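Local coordinates for vivid PAS protein VVD (Neurospora crassa, PDB 3D72) that binds a flavin cofactor in a PAS-type LOV domain, senses blue light as a fungal photoreceptor, and on light activation forms a rapidly exchanging dimer, at residues Leu38-Leu43 with Tyr140-Gly145; Asn107-Val112 with Met130-Asp135. The protein carries 1 engineered substitution. One frame throughout, in Å; residues are numbered along the deposited sequence.

Contact 1 (Leu38-Leu43 with Tyr140-Gly145); sequences LILCDL and YRYSMG. With FAD (flavin-adenine dinucleotide), chain C.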
loop_
_atom_site.group_PDB
_atom_site.type_symbol
_atom_site.label_atom_id
_atom_site.label_comp_id
_atom_site.label_asym_id
_atom_site.label_seq_id
_atom_site.Cartn_x
_atom_site.Cartn_y
_atom_site.Cartn_z
ATOM N N LEU A 38 -6.017 -8.218 -9.814
ATOM C CA LEU A 38 -4.577 -8.144 -10.010
ATOM C C LEU A 38 -3.961 -9.513 -9.931
ATOM O O LEU A 38 -4.559 -10.439 -9.397
ATOM C CB LEU A 38 -3.921 -7.245 -8.954
ATOM C CG LEU A 38 -3.926 -7.655 -7.478
ATOM C CD1 LEU A 38 -2.848 -8.708 -7.213
ATOM C CD2 LEU A 38 -3.659 -6.422 -6.610
ATOM N N ILE A 39 -2.771 -9.628 -10.499
ATOM C CA ILE A 39 -2.019 -10.876 -10.431
ATOM C C ILE A 39 -0.543 -10.544 -10.293
ATOM O O ILE A 39 -0.096 -9.458 -10.655
ATOM C CB ILE A 39 -2.237 -11.785 -11.667
ATOM C CG1 ILE A 39 -1.716 -11.119 -12.939
ATOM C CG2 ILE A 39 -3.712 -12.110 -11.808
ATOM C CD1 ILE A 39 -1.736 -12.057 -14.143
ATOM N N LEU A 40 0.219 -11.473 -9.731
ATOM C CA LEU A 40 1.650 -11.281 -9.572
ATOM C C LEU A 40 2.304 -12.451 -10.296
ATOM O O LEU A 40 1.891 -13.600 -10.104
ATOM C CB LEU A 40 2.050 -11.323 -8.093
ATOM C CG LEU A 40 3.505 -10.907 -7.835
ATOM C CD1 LEU A 40 3.621 -9.378 -7.865
ATOM C CD2 LEU A 40 3.951 -11.432 -6.476
ATOM N N CYS A 41 3.283 -12.150 -11.146
ATOM C CA CYS A 41 4.004 -13.174 -11.895
ATOM C C CYS A 41 5.470 -13.156 -11.505
ATOM O O CYS A 41 6.030 -12.098 -11.195
ATOM C CB CYS A 41 3.860 -12.949 -13.398
ATOM S SG CYS A 41 2.149 -13.078 -13.977
ATOM N N ASP A 42 6.093 -14.330 -11.527
ATOM C CA ASP A 42 7.498 -14.454 -11.149
ATOM C C ASP A 42 8.402 -14.346 -12.379
ATOM O O ASP A 42 8.443 -15.239 -13.219
ATOM C CB ASP A 42 7.722 -15.798 -10.459
ATOM C CG ASP A 42 9.026 -15.847 -9.695
ATOM O OD1 ASP A 42 9.975 -15.164 -10.110
ATOM O OD2 ASP A 42 9.108 -16.585 -8.689
ATOM N N LEU A 43 9.134 -13.243 -12.480
ATOM C CA LEU A 43 10.020 -13.027 -13.610
ATOM C C LEU A 43 11.185 -13.997 -13.655
ATOM O O LEU A 43 11.787 -14.196 -14.713
ATOM C CB LEU A 43 10.573 -11.600 -13.582
ATOM C CG LEU A 43 9.547 -10.477 -13.737
ATOM C CD1 LEU A 43 10.211 -9.131 -13.485
ATOM C CD2 LEU A 43 8.941 -10.533 -15.125
ATOM N N TYR A 140 14.419 -6.176 -9.555
ATOM C CA TYR A 140 13.124 -6.584 -10.096
ATOM C C TYR A 140 13.010 -8.102 -10.116
ATOM O O TYR A 140 13.834 -8.787 -10.730
ATOM C CB TYR A 140 12.934 -6.018 -11.503
ATOM C CG TYR A 140 12.667 -4.528 -11.512
ATOM C CD1 TYR A 140 11.607 -3.989 -10.785
ATOM C CD2 TYR A 140 13.459 -3.661 -12.261
ATOM C CE1 TYR A 140 11.339 -2.623 -10.802
ATOM C CE2 TYR A 140 13.202 -2.290 -12.281
ATOM C CZ TYR A 140 12.140 -1.781 -11.550
ATOM O OH TYR A 140 11.881 -0.430 -11.556
ATOM N N ARG A 141 11.985 -8.624 -9.444
ATOM C CA ARG A 141 11.772 -10.071 -9.349
ATOM C C ARG A 141 10.385 -10.481 -9.846
ATOM O O ARG A 141 10.204 -11.556 -10.427
ATOM C CB ARG A 141 11.954 -10.511 -7.888
ATOM C CG ARG A 141 11.508 -11.945 -7.551
ATOM C CD ARG A 141 12.318 -12.972 -8.314
ATOM N NE ARG A 141 11.799 -14.328 -8.127
ATOM C CZ ARG A 141 12.124 -15.145 -7.127
ATOM N NH1 ARG A 141 11.579 -16.352 -7.061
ATOM N NH2 ARG A 141 12.998 -14.772 -6.199
ATOM N N TYR A 142 9.407 -9.612 -9.625
ATOM C CA TYR A 142 8.042 -9.911 -10.033
ATOM C C TYR A 142 7.469 -8.830 -10.922
ATOM O O TYR A 142 8.062 -7.779 -11.115
ATOM C CB TYR A 142 7.129 -10.011 -8.810
ATOM C CG TYR A 142 7.564 -11.024 -7.793
ATOM C CD1 TYR A 142 8.167 -10.636 -6.600
ATOM C CD2 TYR A 142 7.385 -12.378 -8.033
ATOM C CE1 TYR A 142 8.587 -11.585 -5.665
ATOM C CE2 TYR A 142 7.804 -13.333 -7.111
ATOM C CZ TYR A 142 8.401 -12.929 -5.937
ATOM O OH TYR A 142 8.839 -13.880 -5.050
ATOM N N SER A 143 6.292 -9.108 -11.456
ATOM C CA SER A 143 5.575 -8.127 -12.255
ATOM C C SER A 143 4.157 -8.172 -11.720
ATOM O O SER A 143 3.596 -9.262 -11.546
ATOM C CB SER A 143 5.566 -8.492 -13.739
ATOM O OG SER A 143 4.819 -7.521 -14.468
ATOM N N MET A 144 3.582 -7.007 -11.423
ATOM C CA MET A 144 2.210 -6.965 -10.941
ATOM C C MET A 144 1.333 -6.473 -12.082
ATOM O O MET A 144 1.617 -5.437 -12.699
ATOM C CB MET A 144 2.046 -6.031 -9.735
ATOM C CG MET A 144 0.607 -6.030 -9.168
ATOM S SD MET A 144 0.389 -5.350 -7.488
ATOM C CE MET A 144 1.330 -6.595 -6.506
ATOM N N GLY A 145 0.294 -7.242 -12.377
ATOM C CA GLY A 145 -0.623 -6.873 -13.438
ATOM C C GLY A 145 -1.977 -6.489 -12.883
ATOM O O GLY A 145 -2.462 -7.084 -11.931
HETATM P PA FAD C . 5.004 -14.426 -27.711
HETATM O O1A FAD C . 4.358 -15.731 -27.400
HETATM O O2A FAD C . 6.439 -14.440 -28.080
HETATM O O5B FAD C . 4.152 -13.718 -28.847
HETATM C C5B FAD C . 4.493 -12.442 -29.424
HETATM C C4B FAD C . 3.604 -12.239 -30.647
HETATM O O4B FAD C . 4.002 -10.995 -31.251
HETATM C C3B FAD C . 3.710 -13.336 -31.729
HETATM O O3B FAD C . 2.482 -13.907 -32.101
HETATM C C2B FAD C . 4.433 -12.679 -32.899
HETATM O O2B FAD C . 4.022 -13.027 -34.195
HETATM C C1B FAD C . 4.356 -11.174 -32.630
HETATM N N9A FAD C . 5.609 -10.468 -32.817
HETATM C C8A FAD C . 6.794 -10.671 -32.166
HETATM N N7A FAD C . 7.769 -9.884 -32.557
HETATM C C5A FAD C . 7.190 -9.124 -33.559
HETATM C C6A FAD C . 7.718 -8.072 -34.389
HETATM N N6A FAD C . 8.990 -7.674 -34.297
HETATM N N1A FAD C . 6.885 -7.494 -35.302
HETATM C C2A FAD C . 5.596 -7.926 -35.373
HETATM N N3A FAD C . 4.991 -8.892 -34.643
HETATM C C4A FAD C . 5.889 -9.466 -33.731
HETATM N N1 FAD C . -1.896 -11.198 -21.105
HETATM C C2 FAD C . -3.238 -11.227 -21.304
HETATM O O2 FAD C . -3.742 -11.502 -22.409
HETATM N N3 FAD C . -4.101 -10.919 -20.241
HETATM C C4 FAD C . -3.691 -10.600 -18.945
HETATM O O4 FAD C . -4.545 -10.331 -18.069
HETATM C C4X FAD C . -2.295 -10.560 -18.749
HETATM N N5 FAD C . -1.800 -10.258 -17.467
HETATM C C5X FAD C . -0.427 -10.235 -17.296
HETATM C C6 FAD C . 0.096 -9.930 -16.001
HETATM C C7 FAD C . 1.447 -9.924 -15.751
HETATM C C7M FAD C . 1.904 -9.561 -14.331
HETATM C C8 FAD C . 2.367 -10.273 -16.771
HETATM C C8M FAD C . 3.866 -10.311 -16.554
HETATM C C9 FAD C . 1.862 -10.578 -18.087
HETATM C C9A FAD C . 0.486 -10.575 -18.368
HETATM N N10 FAD C . -0.064 -10.867 -19.682
HETATM C C10 FAD C . -1.431 -10.904 -19.843
HETATM C "C1'" FAD C . 0.797 -11.149 -20.865
HETATM C "C2'" FAD C . 1.312 -12.540 -21.143
HETATM O "O2'" FAD C . 1.631 -13.168 -19.896
HETATM C "C3'" FAD C . 2.519 -12.401 -22.100
HETATM O "O3'" FAD C . 3.525 -11.622 -21.453
HETATM C "C4'" FAD C . 2.144 -11.707 -23.452
HETATM O "O4'" FAD C . 1.242 -12.533 -24.164
HETATM C "C5'" FAD C . 3.368 -11.402 -24.330
HETATM O "O5'" FAD C . 4.400 -12.387 -24.162
HETATM P P FAD C . 4.393 -13.781 -24.921
HETATM O O1P FAD C . 5.358 -14.626 -24.213
HETATM O O2P FAD C . 3.012 -14.312 -25.026
HETATM O O3P FAD C . 4.938 -13.515 -26.407
HETATM O O HOH W 1 7.973 -16.853 -6.247
#
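Asp42 and Arg141 meet because both side chains leave with CG opposite the backbone N (chi1 -164° and 169°), and Arg141 then bends at chi2. The arginine grips the carboxylate side-on. Arg141 NE gives a nearly straight bond to Asp42 OD1 (2.8 Å), and Arg141 NH1 reaches Asp42 OD2 (3.0 Å). The carboxylate and guanidinium planes are turned 34° apart. Asp42 OD2 also accepts from a water, and Lys44 N and Gln45 NE2 hold the carboxylate from outside the two segments. The Tyr142 ring is sandwiched. Arg141 CG lies over one face, and Leu40 CD2 lies over the other, 4.1 Å from the ring centroid in a CH-pi contact. The two strands are antiparallel neighbours in the central sheet of the PAS fold. Ile39-Gly145 and Cys41-Ser143 are hydrogen-bonded pairs. At Arg141 and Tyr142, both opposite Val133, strand 140-146 has a classic beta bulge. Ile39, Cys41 and Ser143 point to the flavin side. Ile39 CD1 meets FAD C6 at 3.4 Å, and Cys41 SG meets FAD C7M at 3.5 Å. Gly145 has no side chain, and its backbone N comes within 3.4 Å of FAD C7M. Leu40 and Met144 turn to the other face, which helix 12-21 covers.

Contact 2 (Asn107-Val112 with Met130-Asp135); sequences NAEVQV and MIPVRD. With FAD (flavin-adenine dinucleotide), chain C.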
loop_
_atom_site.group_PDB
_atom_site.type_symbol
_atom_site.label_atom_id
_atom_site.label_comp_id
_atom_site.label_asym_id
_atom_site.label_seq_id
_atom_site.Cartn_x
_atom_site.Cartn_y
_atom_site.Cartn_z
ATOM N N ASN A 107 11.657 -4.847 -18.200
ATOM C CA ASN A 107 11.234 -4.311 -16.911
ATOM C C ASN A 107 10.720 -2.886 -17.101
ATOM O O ASN A 107 10.974 -2.005 -16.275
ATOM C CB ASN A 107 12.377 -4.309 -15.890
ATOM C CG ASN A 107 12.749 -5.698 -15.430
ATOM O OD1 ASN A 107 11.895 -6.571 -15.307
ATOM N ND2 ASN A 107 14.031 -5.906 -15.158
ATOM N N ALA A 108 10.009 -2.669 -18.203
ATOM C CA ALA A 108 9.430 -1.365 -18.506
ATOM C C ALA A 108 7.931 -1.449 -18.257
ATOM O O ALA A 108 7.312 -2.467 -18.559
ATOM C CB ALA A 108 9.697 -0.994 -19.969
ATOM N N GLU A 109 7.356 -0.387 -17.697
ATOM C CA GLU A 109 5.921 -0.337 -17.429
ATOM C C GLU A 109 5.183 -0.296 -18.756
ATOM O O GLU A 109 5.660 0.298 -19.721
ATOM C CB GLU A 109 5.569 0.917 -16.620
ATOM C CG GLU A 109 6.333 1.015 -15.319
ATOM C CD GLU A 109 6.018 2.266 -14.513
ATOM O OE1 GLU A 109 6.691 2.479 -13.494
ATOM O OE2 GLU A 109 5.108 3.029 -14.889
ATOM N N VAL A 110 4.018 -0.922 -18.810
ATOM C CA VAL A 110 3.252 -0.926 -20.046
ATOM C C VAL A 110 1.758 -0.994 -19.762
ATOM O O VAL A 110 1.323 -1.539 -18.748
ATOM C CB VAL A 110 3.679 -2.107 -20.950
ATOM C CG1 VAL A 110 3.238 -3.420 -20.339
ATOM C CG2 VAL A 110 3.109 -1.934 -22.352
ATOM N N GLN A 111 0.974 -0.425 -20.671
ATOM C CA GLN A 111 -0.466 -0.409 -20.530
ATOM C C GLN A 111 -1.024 -0.669 -21.920
ATOM O O GLN A 111 -0.647 0.003 -22.879
ATOM C CB GLN A 111 -0.894 0.963 -20.009
ATOM C CG GLN A 111 -2.262 1.029 -19.391
ATOM C CD GLN A 111 -2.436 2.292 -18.555
ATOM O OE1 GLN A 111 -2.529 2.238 -17.325
ATOM N NE2 GLN A 111 -2.460 3.438 -19.225
ATOM N N VAL A 112 -1.900 -1.660 -22.034
ATOM C CA VAL A 112 -2.482 -2.002 -23.327
ATOM C C VAL A 112 -3.909 -2.500 -23.204
ATOM O O VAL A 112 -4.392 -2.773 -22.112
ATOM C CB VAL A 112 -1.669 -3.121 -24.040
ATOM C CG1 VAL A 112 -0.209 -2.722 -24.159
ATOM C CG2 VAL A 112 -1.812 -4.436 -23.279
ATOM N N MET A 130 0.938 -3.422 -16.494
ATOM C CA MET A 130 1.936 -4.276 -15.834
ATOM C C MET A 130 3.076 -3.412 -15.329
ATOM O O MET A 130 3.651 -2.620 -16.083
ATOM C CB MET A 130 2.466 -5.324 -16.808
ATOM C CG MET A 130 1.453 -6.398 -17.165
ATOM S SD MET A 130 1.966 -7.408 -18.570
ATOM C CE MET A 130 1.711 -6.300 -19.940
ATOM N N ILE A 131 3.401 -3.567 -14.047
ATOM C CA ILE A 131 4.451 -2.783 -13.410
ATOM C C ILE A 131 5.458 -3.712 -12.746
ATOM O O ILE A 131 5.067 -4.550 -11.935
ATOM C CB ILE A 131 3.857 -1.879 -12.299
ATOM C CG1 ILE A 131 2.674 -1.067 -12.849
ATOM C CG2 ILE A 131 4.928 -0.958 -11.748
ATOM C CD1 ILE A 131 3.057 -0.058 -13.909
ATOM N N PRO A 132 6.758 -3.592 -13.089
ATOM C CA PRO A 132 7.738 -4.474 -12.450
ATOM C C PRO A 132 7.856 -4.145 -10.971
ATOM O O PRO A 132 7.732 -2.987 -10.573
ATOM C CB PRO A 132 9.025 -4.170 -13.204
ATOM C CG PRO A 132 8.868 -2.729 -13.542
ATOM C CD PRO A 132 7.429 -2.658 -14.008
ATOM N N VAL A 133 8.128 -5.177 -10.179
ATOM C CA VAL A 133 8.226 -5.071 -8.732
ATOM C C VAL A 133 9.549 -5.600 -8.163
ATOM O O VAL A 133 10.027 -6.667 -8.557
ATOM C CB VAL A 133 7.040 -5.852 -8.097
ATOM C CG1 VAL A 133 7.127 -5.835 -6.591
ATOM C CG2 VAL A 133 5.725 -5.239 -8.563
ATOM N N ARG A 134 10.137 -4.842 -7.241
ATOM C CA ARG A 134 11.389 -5.245 -6.601
ATOM C C ARG A 134 11.084 -6.042 -5.341
ATOM O O ARG A 134 10.177 -5.686 -4.589
ATOM C CB ARG A 134 12.201 -4.009 -6.200
ATOM C CG ARG A 134 12.510 -3.054 -7.331
ATOM C CD ARG A 134 13.142 -1.771 -6.786
ATOM N NE ARG A 134 13.350 -0.775 -7.833
ATOM C CZ ARG A 134 14.252 -0.904 -8.794
ATOM N NH1 ARG A 134 15.019 -1.982 -8.827
ATOM N NH2 ARG A 134 14.383 0.032 -9.721
ATOM N N ASP A 135 11.823 -7.122 -5.097
ATOM C CA ASP A 135 11.599 -7.878 -3.867
ATOM C C ASP A 135 12.586 -7.382 -2.806
ATOM O O ASP A 135 13.118 -6.281 -2.928
ATOM C CB ASP A 135 11.746 -9.384 -4.101
ATOM C CG ASP A 135 13.135 -9.779 -4.539
ATOM O OD1 ASP A 135 14.007 -8.896 -4.666
ATOM O OD2 ASP A 135 13.347 -10.988 -4.757
HETATM P PA FAD C . 5.004 -14.426 -27.711
HETATM O O1A FAD C . 4.358 -15.731 -27.400
HETATM O O2A FAD C . 6.439 -14.440 -28.080
HETATM O O5B FAD C . 4.152 -13.718 -28.847
HETATM C C5B FAD C . 4.493 -12.442 -29.424
HETATM C C4B FAD C . 3.604 -12.239 -30.647
HETATM O O4B FAD C . 4.002 -10.995 -31.251
HETATM C C3B FAD C . 3.710 -13.336 -31.729
HETATM O O3B FAD C . 2.482 -13.907 -32.101
HETATM C C2B FAD C . 4.433 -12.679 -32.899
HETATM O O2B FAD C . 4.022 -13.027 -34.195
HETATM C C1B FAD C . 4.356 -11.174 -32.630
HETATM N N9A FAD C . 5.609 -10.468 -32.817
HETATM C C8A FAD C . 6.794 -10.671 -32.166
HETATM N N7A FAD C . 7.769 -9.884 -32.557
HETATM C C5A FAD C . 7.190 -9.124 -33.559
HETATM C C6A FAD C . 7.718 -8.072 -34.389
HETATM N N6A FAD C . 8.990 -7.674 -34.297
HETATM N N1A FAD C . 6.885 -7.494 -35.302
HETATM C C2A FAD C . 5.596 -7.926 -35.373
HETATM N N3A FAD C . 4.991 -8.892 -34.643
HETATM C C4A FAD C . 5.889 -9.466 -33.731
HETATM N N1 FAD C . -1.896 -11.198 -21.105
HETATM C C2 FAD C . -3.238 -11.227 -21.304
HETATM O O2 FAD C . -3.742 -11.502 -22.409
HETATM N N3 FAD C . -4.101 -10.919 -20.241
HETATM C C4 FAD C . -3.691 -10.600 -18.945
HETATM O O4 FAD C . -4.545 -10.331 -18.069
HETATM C C4X FAD C . -2.295 -10.560 -18.749
HETATM N N5 FAD C . -1.800 -10.258 -17.467
HETATM C C5X FAD C . -0.427 -10.235 -17.296
HETATM C C6 FAD C . 0.096 -9.930 -16.001
HETATM C C7 FAD C . 1.447 -9.924 -15.751
HETATM C C7M FAD C . 1.904 -9.561 -14.331
HETATM C C8 FAD C . 2.367 -10.273 -16.771
HETATM C C8M FAD C . 3.866 -10.311 -16.554
HETATM C C9 FAD C . 1.862 -10.578 -18.087
HETATM C C9A FAD C . 0.486 -10.575 -18.368
HETATM N N10 FAD C . -0.064 -10.867 -19.682
HETATM C C10 FAD C . -1.431 -10.904 -19.843
HETATM C "C1'" FAD C . 0.797 -11.149 -20.865
HETATM C "C2'" FAD C . 1.312 -12.540 -21.143
HETATM O "O2'" FAD C . 1.631 -13.168 -19.896
HETATM C "C3'" FAD C . 2.519 -12.401 -22.100
HETATM O "O3'" FAD C . 3.525 -11.622 -21.453
HETATM C "C4'" FAD C . 2.144 -11.707 -23.452
HETATM O "O4'" FAD C . 1.242 -12.533 -24.164
HETATM C "C5'" FAD C . 3.368 -11.402 -24.330
HETATM O "O5'" FAD C . 4.400 -12.387 -24.162
HETATM P P FAD C . 4.393 -13.781 -24.921
HETATM O O1P FAD C . 5.358 -14.626 -24.213
HETATM O O2P FAD C . 3.012 -14.312 -25.026
HETATM O O3P FAD C . 4.938 -13.515 -26.407
HETATM O O HOH W 2 5.772 -4.299 -17.533
#
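Met130 O is gripped by two donors. Val110 N reaches it at 3.2 Å, and a water donates to it as well. The same water donates to Ala108 O at 2.6 Å, so it bridges the two segments just before strand 110-117 begins. In return, Met130 N gives a bond to Val110 O (3.0 Å). Val110 and Met130 thus form an antiparallel hydrogen-bonded pair. Their side chains lie side by side and point the same way. Met130 bends at chi3 (-74°), which lays its CE against Val110 CG1. Val110 CG1 and Met130 CE are only 3.3 Å apart, closer than usual van der Waals contact. The sulfur comes against the flavin, with Met130 SD 3.2 Å from FAD C9. Met100 and Ile104 of helix 94-106 also touch this methionine. Just before the strand, Glu109 runs extended beyond CG and crosses Ile131 obliquely, with Glu109 CG 3.7 Å from Ile131 CD1. Its carboxylate continues past the contact to a salt bridge with Arg22 and a hydrogen bond from Gln26 N. Pro132 CG packs against Asn107 O at 3.5 Å. Asn107 has positive phi (59°) and ends helix 94-106 in a Schellman motif, which leads through a short link into strand 110-117. This strand and 123-134 make the beta hairpin at one edge of the PAS sheet, beside the flavin pocket of the LOV domain.

How the contacts relate
Both contacts lie in one antiparallel sheet and touch the same FAD. Strands 140-146 and 123-134 are neighbours, so the contacts meet through backbone: Val133 N and O probably pair with Tyr142 O and Arg141 N. Contact 1 is the more buried and lies nearer the centre of the chain. It joins strands far apart in sequence through a longer run of backbone bonds. Contact 2 is partly buried and joins successive strands of a hairpin, with one bridge pair and a water where the strands part. Contact 1 makes its salt bridge between its own segments. The Glu109 carboxylate of contact 2 pairs instead with Arg22, outside its segments. Both line the dimethylbenzene end of the flavin.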